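Local coordinates for gamma-butyrobetaine hydroxylase-like N-terminal domain-containing protein (Acidithiobacillus ferrooxidans, PDB 3LUU) that is of unknown function but binds zinc and belongs to the DUF971 family, with a possible link to quinone biosynthesis, at the zinc ion site. Residues are numbered along the deposited sequence; one frame, centred on the assembly and turned at random.

The zinc ion site. Residues 37, 41, 98, 101. With ZN (zinc ion), chain B.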
loop_
_atom_site.group_PDB
_atom_site.type_symbol
_atom_site.label_atom_id
_atom_site.label_comp_id
_atom_site.label_asym_id
_atom_site.label_seq_id
_atom_site.Cartn_x
_atom_site.Cartn_y
_atom_site.Cartn_z
ATOM N N HIS A 37 6.259 -4.868 2.787
ATOM C CA HIS A 37 6.812 -3.561 2.427
ATOM C C HIS A 37 5.902 -2.426 2.885
ATOM O O HIS A 37 6.355 -1.477 3.532
ATOM C CB HIS A 37 7.061 -3.535 0.921
ATOM C CG HIS A 37 7.840 -2.358 0.430
ATOM N ND1 HIS A 37 7.981 -2.085 -0.911
ATOM C CD2 HIS A 37 8.537 -1.405 1.081
ATOM C CE1 HIS A 37 8.723 -1.009 -1.063
ATOM N NE2 HIS A 37 9.064 -0.573 0.129
ATOM N N GLU A 41 6.956 0.293 5.805
ATOM C CA GLU A 41 6.896 1.727 5.381
ATOM C C GLU A 41 5.604 2.444 5.765
ATOM O O GLU A 41 5.321 3.499 5.230
ATOM C CB GLU A 41 6.935 1.822 3.856
ATOM C CG GLU A 41 8.099 1.166 3.206
ATOM C CD GLU A 41 9.227 2.097 3.056
ATOM O OE1 GLU A 41 9.296 2.996 3.919
ATOM O OE2 GLU A 41 10.001 1.937 2.075
ATOM N N LEU A 98 6.551 4.262 -3.324
ATOM C CA LEU A 98 7.053 2.988 -2.783
ATOM C C LEU A 98 7.439 1.993 -3.860
ATOM O O LEU A 98 8.221 1.092 -3.595
ATOM C CB LEU A 98 6.068 2.320 -1.814
ATOM C CG LEU A 98 5.845 2.970 -0.457
ATOM C CD1 LEU A 98 4.821 2.101 0.273
ATOM C CD2 LEU A 98 7.095 3.168 0.415
ATOM N N GLU A 101 11.099 2.948 -3.846
ATOM C CA GLU A 101 11.815 3.240 -2.562
ATOM C C GLU A 101 11.299 2.478 -1.341
ATOM O O GLU A 101 10.382 1.672 -1.397
ATOM C CB GLU A 101 11.759 4.749 -2.226
ATOM C CG GLU A 101 10.428 5.241 -1.572
ATOM C CD GLU A 101 10.496 6.662 -1.006
ATOM O OE1 GLU A 101 10.944 7.560 -1.764
ATOM O OE2 GLU A 101 10.077 6.868 0.175
ATOM O OXT GLU A 101 11.779 2.675 -0.218
HETATM ZN ZN ZN B . 10.503 0.829 0.460
#
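His37 lies in helix 35-40 with helical torsions, Glu41 follows just past its end, Leu98 closes helix 92-98, and Glu101 is the last residue of the chain. The zinc ion sits between these two helix ends. His37 holds CG anti to its backbone N (chi1 -170°), which sends the imidazole out towards the metal. His37 NE2 binds zinc at 2.0 Å. His37 CD2 and CE1 each lie 3.0 Å from the zinc ion, so the metal lies symmetrically in front of NE2, leaning to neither ring carbon. Glu101 O lies at the ring edge, in the imidazole plane. Glu41 turns CG anti to its carbonyl carbon, and its chain bends at chi2 (-90°). This brings the carboxylate oxygen Glu41 OE2 to 2.0 Å from zinc. The angle between Glu41 OE2 and His37 NE2 at the metal is 109°. Glu101 binds through its terminal carboxylate, not its side chain. Glu101 O is 2.0 Å and Glu101 OXT 2.3 Å from zinc, a slightly uneven chelate. The residue is poorly ordered, so this detail is less certain. Leu98 CD2 approaches to 4.1 Å from zinc as a nonpolar neighbour. The positive metal would be expected to favour charged carboxylates and a neutral imidazole. The four contacts fit no regular polyhedron; either the geometry is distorted or the shell includes ligands, such as water, that were not modelled. The site ties the chain terminus to the helix 35-40 region and may steady the fold; the structure alone does not show a catalytic role.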